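Long-range contacts in uncharacterized protein (Burkholderia cenocepacia, PDB 6ANS), which is of unknown function but belongs to the DUF1214 family and holds a sodium ion and a phosphate ion in the crystal: residues M74-E79 and A100-D105; F93-E98 and Y111-V116; R68-L73 and Q240-F245. One frame throughout, in Å; residues are numbered along the deposited sequence.

In the fold
Contacts 1 and 3 lie on successive parts of helix 60-83, their centres about 8 Å apart, and I102 joins them: it meets I76 in contact 1 and also packs on L73, T241 and F245 of contact 3. Contact 2 lies about 9 Å, centre to centre, from contact 1, with E79 resting on F93 and S96 next to I102. Contacts 2 and 3 do not touch and their centres are about 16 Å apart. The phosphate held by Y111 of contact 2 also reaches, O2 to sodium 2.4 Å, the ion bound by G103 and A104 of contact 1, so these contacts meet at one ion site. Contacts 1 and 3 also touch the second subunit.

Contact 1: M74-E79 and A100-D105; sequences MRIALE and AKIGAD. With NA (sodium ion), chain F.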
loop_
_atom_site.group_PDB
_atom_site.type_symbol
_atom_site.label_atom_id
_atom_site.label_comp_id
_atom_site.label_asym_id
_atom_site.label_seq_id
_atom_site.Cartn_x
_atom_site.Cartn_y
_atom_site.Cartn_z
HETATM N N MSE A 74 -8.831 -6.430 -2.043
HETATM C CA MSE A 74 -7.713 -7.314 -2.382
HETATM C C MSE A 74 -6.408 -6.867 -1.773
HETATM O O MSE A 74 -5.643 -7.615 -1.193
HETATM C CB MSE A 74 -7.525 -7.333 -3.899
HETATM C CG MSE A 74 -7.860 -8.588 -4.604
HETATM SE SE MSE A 74 -7.485 -8.327 -6.521
HETATM C CE MSE A 74 -5.642 -8.942 -6.410
ATOM N N ARG A 75 -6.131 -5.591 -2.005
ATOM C CA ARG A 75 -4.880 -5.016 -1.534
ATOM C C ARG A 75 -4.818 -5.054 -0.011
ATOM O O ARG A 75 -3.802 -5.454 0.570
ATOM C CB ARG A 75 -4.745 -3.591 -2.071
ATOM C CG ARG A 75 -4.479 -3.515 -3.603
ATOM C CD ARG A 75 -4.922 -2.160 -4.192
ATOM N NE ARG A 75 -4.275 -1.043 -3.509
ATOM C CZ ARG A 75 -4.860 0.126 -3.251
ATOM N NH1 ARG A 75 -6.117 0.363 -3.630
ATOM N NH2 ARG A 75 -4.185 1.062 -2.607
ATOM N N ILE A 76 -5.917 -4.665 0.650
ATOM C CA ILE A 76 -5.979 -4.728 2.108
ATOM C C ILE A 76 -5.850 -6.172 2.573
ATOM O O ILE A 76 -5.077 -6.489 3.489
ATOM C CB ILE A 76 -7.293 -4.104 2.618
ATOM C CG1 ILE A 76 -7.346 -2.606 2.311
ATOM C CG2 ILE A 76 -7.434 -4.317 4.104
ATOM C CD1 ILE A 76 -8.746 -2.032 2.516
ATOM N N ALA A 77 -6.593 -7.067 1.925
ATOM C CA ALA A 77 -6.599 -8.469 2.310
ATOM C C ALA A 77 -5.200 -9.070 2.251
ATOM O O ALA A 77 -4.842 -9.893 3.097
ATOM C CB ALA A 77 -7.563 -9.237 1.405
ATOM N N LEU A 78 -4.394 -8.681 1.249
ATOM C CA LEU A 78 -3.071 -9.287 1.098
ATOM C C LEU A 78 -2.094 -8.786 2.161
ATOM O O LEU A 78 -1.218 -9.532 2.611
ATOM C CB LEU A 78 -2.526 -9.026 -0.316
ATOM C CG LEU A 78 -3.171 -9.831 -1.451
ATOM C CD1 LEU A 78 -2.808 -9.250 -2.840
ATOM C CD2 LEU A 78 -2.791 -11.316 -1.371
ATOM N N GLU A 79 -2.191 -7.516 2.541
ATOM C CA GLU A 79 -1.369 -7.034 3.645
ATOM C C GLU A 79 -1.787 -7.699 4.942
ATOM O O GLU A 79 -0.938 -8.134 5.740
ATOM C CB GLU A 79 -1.480 -5.510 3.749
ATOM C CG GLU A 79 -0.814 -4.762 2.559
ATOM C CD GLU A 79 -0.949 -3.235 2.639
ATOM O OE1 GLU A 79 -1.282 -2.703 3.715
ATOM O OE2 GLU A 79 -0.734 -2.559 1.612
ATOM N N ALA A 100 -8.039 2.843 -0.258
ATOM C CA ALA A 100 -8.608 1.527 0.036
ATOM C C ALA A 100 -9.487 1.680 1.260
ATOM O O ALA A 100 -9.014 2.182 2.282
ATOM C CB ALA A 100 -7.518 0.474 0.300
ATOM N N LYS A 101 -10.754 1.260 1.163
ATOM C CA LYS A 101 -11.752 1.679 2.137
ATOM C C LYS A 101 -12.734 0.561 2.468
ATOM O O LYS A 101 -13.167 -0.179 1.581
ATOM C CB LYS A 101 -12.507 2.912 1.619
ATOM C CG LYS A 101 -11.612 4.155 1.447
ATOM C CD LYS A 101 -12.376 5.329 0.836
ATOM C CE LYS A 101 -11.465 6.559 0.677
ATOM N NZ LYS A 101 -12.238 7.727 0.186
ATOM N N ILE A 102 -13.103 0.461 3.748
ATOM C CA ILE A 102 -13.980 -0.601 4.239
ATOM C C ILE A 102 -14.965 -0.041 5.261
ATOM O O ILE A 102 -14.556 0.585 6.246
ATOM C CB ILE A 102 -13.187 -1.745 4.899
ATOM C CG1 ILE A 102 -12.302 -2.482 3.896
ATOM C CG2 ILE A 102 -14.160 -2.720 5.595
ATOM C CD1 ILE A 102 -11.363 -3.500 4.563
ATOM N N GLY A 103 -16.254 -0.302 5.045
ATOM C CA GLY A 103 -17.235 -0.251 6.117
ATOM C C GLY A 103 -17.470 1.117 6.719
ATOM O O GLY A 103 -17.546 1.245 7.941
ATOM N N ALA A 104 -17.650 2.131 5.875
ATOM C CA ALA A 104 -17.742 3.525 6.315
ATOM C C ALA A 104 -16.457 3.929 7.040
ATOM O O ALA A 104 -16.446 4.232 8.234
ATOM C CB ALA A 104 -18.982 3.756 7.192
ATOM N N ASP A 105 -15.363 3.880 6.288
ATOM C CA ASP A 105 -14.062 4.336 6.764
ATOM C C ASP A 105 -14.156 5.784 7.212
ATOM O O ASP A 105 -14.731 6.617 6.514
ATOM C CB ASP A 105 -13.012 4.207 5.659
ATOM C CG ASP A 105 -13.407 4.962 4.384
ATOM O OD1 ASP A 105 -14.444 4.599 3.789
ATOM O OD2 ASP A 105 -12.707 5.932 3.993
HETATM NA NA NA F . -16.366 2.305 9.697
#
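I76 and A100 mark the closest approach of the two backbones, with CA atoms 7.1 Å apart. Segment 74-79 is a stretch of regular helix, whereas 100-102 is extended, so that A100 and I102 turn their side chains to the helix and K101 turns away from it. No hydrogen bond links the segments; side chains make the contact. I76 carries it. Its CG1 branch stands anti to the carbonyl carbon (chi1 -65°), and the chain continues extended, which carries the end methyl out from the helix. There CD1 lies 3.6 Å from A100 CB and also 3.6 Å from I102 CD1, the two isoleucines meeting tip to tip. The other branch, I76 CG2, lies 4.0 Å from I102 CD1. A branched aliphatic chain suits a place where one end methyl must meet two neighbours, and the small methyl of A100 lets the loop run close by. R75 adds the flat of its guanidinium: A100 CB lies over one face, 4.2 Å from NH1, while NH1 is hydrogen-bonded to the carbonyl of T99. K101 sends its amine to S315 OG. Beyond I102 the chain turns sharply: G103 and A104 both have positive phi, which G103 adopts easily and A104, with a side chain, less so, and their carbonyls turn to the sodium ion, G103 O at 2.4 Å and A104 O likewise at 2.4 Å. Phosphate O2 is a further sodium ligand at 2.4 Å, one of three from outside these segments. I102 also packs on F237, T241 and F245 of helix 224-251, A104 touches Q307 and N309 of strand 303-309, and M74 and L78 lean on helix 35-46, placing helix 60-83 and its loop between other helices and a strand of the second half of the chain.

Contact 2: F93-E98 and Y111-V116; sequences FSPSHE and YQYARV. With PO4 (phosphate ion), chain E.
P95 and Y113 form the apolar centre, the proline ring bringing CG to 3.7 Å from Y113 CB. The same ring meets Y111, whose CB lies 3.7 Å from P95 CD, and crosses that side chain at about a right angle. A compact, rigid proline ring suits the place between two tyrosine CB atoms. Beside it, the side chains of F93 and Y113 lie side by side, pointing the same way, their ring planes oblique at 47° and F93 CE1 3.4 Å from Y113 CD2. The CB of F93 points away from the strand, but chi1 of 68° puts CG between the backbone N and the carbonyl carbon, and this brings the ring back beside that of Y113, with Y113 CB above one face of the F93 ring, toward the rim. F93 and Y113 form a single antiparallel bridge, a hydrogen-bonded pair: F93 N donates to Y113 O at 2.9 Å and Y113 N to F93 O. The loop thus joins strand 109-115, an outermost strand of its four-stranded antiparallel sheet; the other edge of strand 109-115 pairs with strand 188-196. CA-H...O contacts flank the bridge, S94 CA to Y111 O and Q112 CA to F93 O. Farther out the pairing ends and a water takes over, donating to S96 O and accepting from Y111 N at 3.0 Å. S96 lies against the Y111 ring, its carbonyl oxygen near the ring edge, while S96 OG donates to P95 O. At the polar margin Y111 OH donates to phosphate O3 at 2.6 Å, in the plane of its ring, and also accepts from N106 N. The phosphate, probably from the crystallisation liquor, is gripped further by R194, Y278 and R366. At the other end R115 NH1 donates to Y113 OH at 2.9 Å.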
loop_
_atom_site.group_PDB
_atom_site.type_symbol
_atom_site.label_atom_id
_atom_site.label_comp_id
_atom_site.label_asym_id
_atom_site.label_seq_id
_atom_site.Cartn_x
_atom_site.Cartn_y
_atom_site.Cartn_z
ATOM N N PHE A 93 0.034 -1.889 9.413
ATOM C CA PHE A 93 -0.301 -1.353 8.105
ATOM C C PHE A 93 -1.649 -0.670 8.269
ATOM O O PHE A 93 -2.290 -0.783 9.311
ATOM C CB PHE A 93 -0.347 -2.448 7.020
ATOM C CG PHE A 93 -1.492 -3.407 7.201
ATOM C CD1 PHE A 93 -1.389 -4.470 8.091
ATOM C CD2 PHE A 93 -2.678 -3.230 6.499
ATOM C CE1 PHE A 93 -2.445 -5.353 8.274
ATOM C CE2 PHE A 93 -3.755 -4.117 6.679
ATOM C CZ PHE A 93 -3.633 -5.174 7.576
ATOM N N SER A 94 -2.099 0.023 7.229
ATOM C CA SER A 94 -3.346 0.771 7.297
ATOM C C SER A 94 -4.452 -0.021 6.622
ATOM O O SER A 94 -4.391 -0.223 5.410
ATOM C CB SER A 94 -3.173 2.130 6.617
ATOM O OG SER A 94 -4.429 2.738 6.378
ATOM N N PRO A 95 -5.484 -0.488 7.349
ATOM C CA PRO A 95 -6.570 -1.237 6.711
ATOM C C PRO A 95 -7.626 -0.363 6.050
ATOM O O PRO A 95 -8.611 -0.898 5.530
ATOM C CB PRO A 95 -7.174 -2.026 7.892
ATOM C CG PRO A 95 -7.025 -1.073 9.049
ATOM C CD PRO A 95 -5.714 -0.323 8.797
ATOM N N SER A 96 -7.479 0.956 6.099
ATOM C CA SER A 96 -8.316 1.874 5.332
ATOM C C SER A 96 -7.602 3.212 5.267
ATOM O O SER A 96 -7.027 3.654 6.267
ATOM C CB SER A 96 -9.708 2.066 5.938
ATOM O OG SER A 96 -10.606 1.051 5.518
ATOM N N HIS A 97 -7.599 3.817 4.083
ATOM C CA HIS A 97 -6.885 5.067 3.853
ATOM C C HIS A 97 -7.455 5.717 2.593
ATOM O O HIS A 97 -8.557 5.377 2.145
ATOM C CB HIS A 97 -5.373 4.793 3.754
ATOM C CG HIS A 97 -5.034 3.703 2.779
ATOM N ND1 HIS A 97 -4.945 3.917 1.419
ATOM C CD2 HIS A 97 -4.820 2.374 2.963
ATOM C CE1 HIS A 97 -4.653 2.777 0.812
ATOM N NE2 HIS A 97 -4.564 1.828 1.729
ATOM N N GLU A 98 -6.670 6.594 1.977
ATOM C CA GLU A 98 -7.189 7.390 0.873
ATOM C C GLU A 98 -7.579 6.537 -0.326
ATOM O O GLU A 98 -8.483 6.921 -1.068
ATOM C CB GLU A 98 -6.167 8.447 0.447
ATOM C CG GLU A 98 -5.903 9.511 1.488
ATOM C CD GLU A 98 -4.844 9.087 2.493
ATOM O OE1 GLU A 98 -4.335 7.938 2.398
ATOM O OE2 GLU A 98 -4.518 9.915 3.373
ATOM N N TYR A 111 -5.972 4.873 10.589
ATOM C CA TYR A 111 -6.169 3.509 11.054
ATOM C C TYR A 111 -4.849 2.770 10.991
ATOM O O TYR A 111 -4.104 2.885 10.009
ATOM C CB TYR A 111 -7.176 2.739 10.199
ATOM C CG TYR A 111 -8.611 3.177 10.274
ATOM C CD1 TYR A 111 -9.436 2.752 11.317
ATOM C CD2 TYR A 111 -9.172 3.956 9.264
ATOM C CE1 TYR A 111 -10.771 3.127 11.375
ATOM C CE2 TYR A 111 -10.510 4.333 9.307
ATOM C CZ TYR A 111 -11.302 3.908 10.371
ATOM O OH TYR A 111 -12.618 4.266 10.422
ATOM N N GLN A 112 -4.593 1.962 12.010
ATOM C CA GLN A 112 -3.429 1.095 12.000
ATOM C C GLN A 112 -3.847 -0.268 12.515
ATOM O O GLN A 112 -4.570 -0.365 13.506
ATOM C CB GLN A 112 -2.301 1.661 12.851
ATOM C CG GLN A 112 -1.776 2.987 12.318
ATOM C CD GLN A 112 -0.578 3.446 13.104
ATOM O OE1 GLN A 112 -0.710 4.034 14.173
ATOM N NE2 GLN A 112 0.607 3.103 12.611
ATOM N N TYR A 113 -3.365 -1.312 11.854
ATOM C CA TYR A 113 -3.765 -2.675 12.139
ATOM C C TYR A 113 -2.508 -3.522 12.189
ATOM O O TYR A 113 -1.626 -3.388 11.333
ATOM C CB TYR A 113 -4.732 -3.174 11.043
ATOM C CG TYR A 113 -5.275 -4.588 11.135
ATOM C CD1 TYR A 113 -6.637 -4.809 11.289
ATOM C CD2 TYR A 113 -4.447 -5.697 11.014
ATOM C CE1 TYR A 113 -7.160 -6.092 11.339
ATOM C CE2 TYR A 113 -4.968 -6.994 11.065
ATOM C CZ TYR A 113 -6.328 -7.182 11.219
ATOM O OH TYR A 113 -6.861 -8.462 11.274
ATOM N N ALA A 114 -2.431 -4.397 13.183
ATOM C CA ALA A 114 -1.383 -5.404 13.232
ATOM C C ALA A 114 -2.000 -6.753 13.568
ATOM O O ALA A 114 -2.852 -6.854 14.461
ATOM C CB ALA A 114 -0.305 -5.056 14.259
ATOM N N ARG A 115 -1.555 -7.784 12.856
ATOM C CA ARG A 115 -1.899 -9.147 13.226
ATOM C C ARG A 115 -1.107 -9.536 14.455
ATOM O O ARG A 115 0.095 -9.289 14.535
ATOM C CB ARG A 115 -1.599 -10.130 12.094
ATOM C CG ARG A 115 -2.451 -9.958 10.855
ATOM C CD ARG A 115 -3.917 -10.239 11.152
ATOM N NE ARG A 115 -4.232 -11.653 11.307
ATOM C CZ ARG A 115 -5.457 -12.142 11.139
ATOM N NH1 ARG A 115 -6.451 -11.320 10.812
ATOM N NH2 ARG A 115 -5.700 -13.437 11.299
ATOM N N VAL A 116 -1.786 -10.129 15.428
ATOM C CA VAL A 116 -1.133 -10.606 16.626
ATOM C C VAL A 116 -1.646 -12.020 16.891
ATOM O O VAL A 116 -2.619 -12.474 16.292
ATOM C CB VAL A 116 -1.383 -9.664 17.825
ATOM C CG1 VAL A 116 -0.761 -8.277 17.574
ATOM C CG2 VAL A 116 -2.871 -9.511 18.067
HETATM P P PO4 E . -15.109 3.697 12.782
HETATM O O1 PO4 E . -15.600 4.881 13.579
HETATM O O2 PO4 E . -15.668 3.834 11.401
HETATM O O3 PO4 E . -13.603 3.639 12.746
HETATM O O4 PO4 E . -15.633 2.459 13.467
HETATM O O HOH W 1 -5.887 5.480 7.687
#

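Contact 3: R68-L73 and Q240-F245; sequences RYLSRL and QTSKLF
Y69 sends its ring across to S242, the serine CB lying 3.8 Å from CE2 and meeting the ring obliquely. One face of that ring carries L73 CD1 from the next turn of the same helix, displaced toward the rim, and W312 brings its own ring close at a shallow angle of about 20°. Chi1 of 167° sets CG of Y69 anti to the backbone N, and the ring reaches to the second helix, where its hydroxyl is 3.6 Å from S242 CA. F245, on the facing helix, has L244 CD2 over one face and T241 CG2 at its edge, in the ring plane, while Y69 OH lies 4.3 Å from F245 CB. Away from this interface, the R68 and R72 guanidinium groups lie face to face. R72 is held by salt bridges to E314 and to E83 of the second subunit, probably offsetting the two close positive groups. S242 is the meeting point: besides Y69, its CB touches L70 CD2 and L73 CD1, each at 3.8 Å. A small residue suits this spot because three larger side chains converge on it, and its hydroxyl is turned to carbonyls of its own helix, V238 O and E239 O. T241 does likewise, with OG1 bonded to F237 O and CG2 directed to L73 CD2 at 4.0 Å. A water bridges the two helices, bonded to Y69 OH at 3.0 Å and donating to S242 O, so the buried tyrosine hydroxyl has a partner. The axes of the two short segments approach to 10.6 Å with N-to-C directions at 128°. This is a helix-helix packing of leucine, tyrosine and small side chains between two long helices, 60-83 and 224-251, the latter lying in sequence between the two sheet-rich halves of this DUF1214 protein.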
loop_
_atom_site.group_PDB
_atom_site.type_symbol
_atom_site.label_atom_id
_atom_site.label_comp_id
_atom_site.label_asym_id
_atom_site.label_seq_id
_atom_site.Cartn_x
_atom_site.Cartn_y
_atom_site.Cartn_z
ATOM N N ARG A 68 -13.812 -1.427 -8.668
ATOM C CA ARG A 68 -12.595 -0.875 -8.082
ATOM C C ARG A 68 -12.515 -1.217 -6.605
ATOM O O ARG A 68 -11.447 -1.573 -6.088
ATOM C CB ARG A 68 -12.528 0.632 -8.260
ATOM C CG ARG A 68 -11.240 1.238 -7.599
ATOM C CD ARG A 68 -11.151 2.727 -7.827
ATOM N NE ARG A 68 -12.257 3.409 -7.175
ATOM C CZ ARG A 68 -12.453 4.723 -7.205
ATOM N NH1 ARG A 68 -11.615 5.517 -7.860
ATOM N NH2 ARG A 68 -13.487 5.244 -6.565
ATOM N N TYR A 69 -13.655 -1.131 -5.923
ATOM C CA TYR A 69 -13.750 -1.500 -4.517
ATOM C C TYR A 69 -13.220 -2.906 -4.272
ATOM O O TYR A 69 -12.439 -3.126 -3.342
ATOM C CB TYR A 69 -15.210 -1.357 -4.097
ATOM C CG TYR A 69 -15.648 -1.956 -2.790
ATOM C CD1 TYR A 69 -15.135 -1.496 -1.555
ATOM C CD2 TYR A 69 -16.664 -2.898 -2.775
ATOM C CE1 TYR A 69 -15.606 -2.018 -0.343
ATOM C CE2 TYR A 69 -17.156 -3.426 -1.573
ATOM C CZ TYR A 69 -16.631 -2.992 -0.372
ATOM O OH TYR A 69 -17.141 -3.540 0.782
ATOM N N LEU A 70 -13.607 -3.867 -5.123
ATOM C CA LEU A 70 -13.103 -5.231 -4.969
ATOM C C LEU A 70 -11.585 -5.268 -5.059
ATOM O O LEU A 70 -10.921 -5.912 -4.234
ATOM C CB LEU A 70 -13.719 -6.176 -6.015
ATOM C CG LEU A 70 -15.207 -6.516 -5.983
ATOM C CD1 LEU A 70 -15.503 -7.691 -6.909
ATOM C CD2 LEU A 70 -15.677 -6.824 -4.559
ATOM N N SER A 71 -11.006 -4.571 -6.047
ATOM C CA SER A 71 -9.551 -4.538 -6.126
ATOM C C SER A 71 -8.942 -3.892 -4.877
ATOM O O SER A 71 -7.845 -4.272 -4.452
ATOM C CB SER A 71 -9.103 -3.810 -7.396
ATOM O OG SER A 71 -9.143 -2.394 -7.265
ATOM N N ARG A 72 -9.629 -2.917 -4.285
ATOM C CA ARG A 72 -9.135 -2.304 -3.052
ATOM C C ARG A 72 -9.193 -3.274 -1.875
ATOM O O ARG A 72 -8.284 -3.299 -1.036
ATOM C CB ARG A 72 -9.927 -1.040 -2.742
ATOM C CG ARG A 72 -9.638 0.085 -3.734
ATOM C CD ARG A 72 -10.633 1.216 -3.604
ATOM N NE ARG A 72 -10.171 2.405 -4.307
ATOM C CZ ARG A 72 -10.673 3.623 -4.123
ATOM N NH1 ARG A 72 -11.672 3.811 -3.257
ATOM N NH2 ARG A 72 -10.155 4.654 -4.791
ATOM N N LEU A 73 -10.257 -4.073 -1.785
ATOM C CA LEU A 73 -10.336 -5.060 -0.711
ATOM C C LEU A 73 -9.182 -6.050 -0.814
ATOM O O LEU A 73 -8.591 -6.443 0.201
ATOM C CB LEU A 73 -11.676 -5.785 -0.770
ATOM C CG LEU A 73 -12.891 -4.893 -0.485
ATOM C CD1 LEU A 73 -14.176 -5.698 -0.583
ATOM C CD2 LEU A 73 -12.763 -4.257 0.887
ATOM N N GLN A 240 -16.264 -11.961 1.509
ATOM C CA GLN A 240 -17.098 -11.796 2.706
ATOM C C GLN A 240 -17.268 -10.331 3.092
ATOM O O GLN A 240 -18.343 -9.930 3.552
ATOM C CB GLN A 240 -16.524 -12.581 3.888
ATOM C CG GLN A 240 -16.517 -14.090 3.715
ATOM C CD GLN A 240 -17.898 -14.645 3.421
ATOM O OE1 GLN A 240 -18.886 -14.268 4.062
ATOM N NE2 GLN A 240 -17.974 -15.549 2.448
ATOM N N THR A 241 -16.226 -9.516 2.937
ATOM C CA THR A 241 -16.345 -8.110 3.328
ATOM C C THR A 241 -17.304 -7.380 2.407
ATOM O O THR A 241 -18.181 -6.641 2.869
ATOM C CB THR A 241 -14.977 -7.430 3.313
ATOM O OG1 THR A 241 -14.116 -8.100 4.233
ATOM C CG2 THR A 241 -15.073 -5.925 3.691
ATOM N N SER A 242 -17.152 -7.578 1.092
ATOM C CA SER A 242 -18.078 -6.954 0.154
ATOM C C SER A 242 -19.497 -7.450 0.395
ATOM O O SER A 242 -20.445 -6.658 0.389
ATOM C CB SER A 242 -17.640 -7.204 -1.296
ATOM O OG SER A 242 -17.560 -8.585 -1.646
ATOM N N LYS A 243 -19.665 -8.757 0.627
ATOM C CA LYS A 243 -21.003 -9.271 0.922
ATOM C C LYS A 243 -21.564 -8.647 2.198
ATOM O O LYS A 243 -22.722 -8.214 2.223
ATOM C CB LYS A 243 -20.973 -10.794 1.037
ATOM C CG LYS A 243 -22.285 -11.454 1.481
ATOM C CD LYS A 243 -22.112 -12.985 1.491
ATOM C CE LYS A 243 -23.247 -13.734 2.199
ATOM N NZ LYS A 243 -24.602 -13.172 1.941
ATOM N N LEU A 244 -20.741 -8.572 3.252
ATOM C CA LEU A 244 -21.188 -8.059 4.551
ATOM C C LEU A 244 -21.751 -6.647 4.423
ATOM O O LEU A 244 -22.884 -6.376 4.833
ATOM C CB LEU A 244 -20.023 -8.062 5.560
ATOM C CG LEU A 244 -20.223 -7.303 6.885
ATOM C CD1 LEU A 244 -21.374 -7.929 7.700
ATOM C CD2 LEU A 244 -18.938 -7.230 7.741
ATOM N N PHE A 245 -20.975 -5.730 3.848
ATOM C CA PHE A 245 -21.438 -4.351 3.822
ATOM C C PHE A 245 -22.425 -4.079 2.696
ATOM O O PHE A 245 -23.199 -3.118 2.795
ATOM C CB PHE A 245 -20.228 -3.423 3.792
ATOM C CG PHE A 245 -19.459 -3.459 5.081
ATOM C CD1 PHE A 245 -20.056 -3.013 6.259
ATOM C CD2 PHE A 245 -18.198 -4.028 5.139
ATOM C CE1 PHE A 245 -19.371 -3.074 7.479
ATOM C CE2 PHE A 245 -17.517 -4.110 6.332
ATOM C CZ PHE A 245 -18.108 -3.627 7.514
HETATM O O HOH W 2 -20.058 -3.815 0.201
#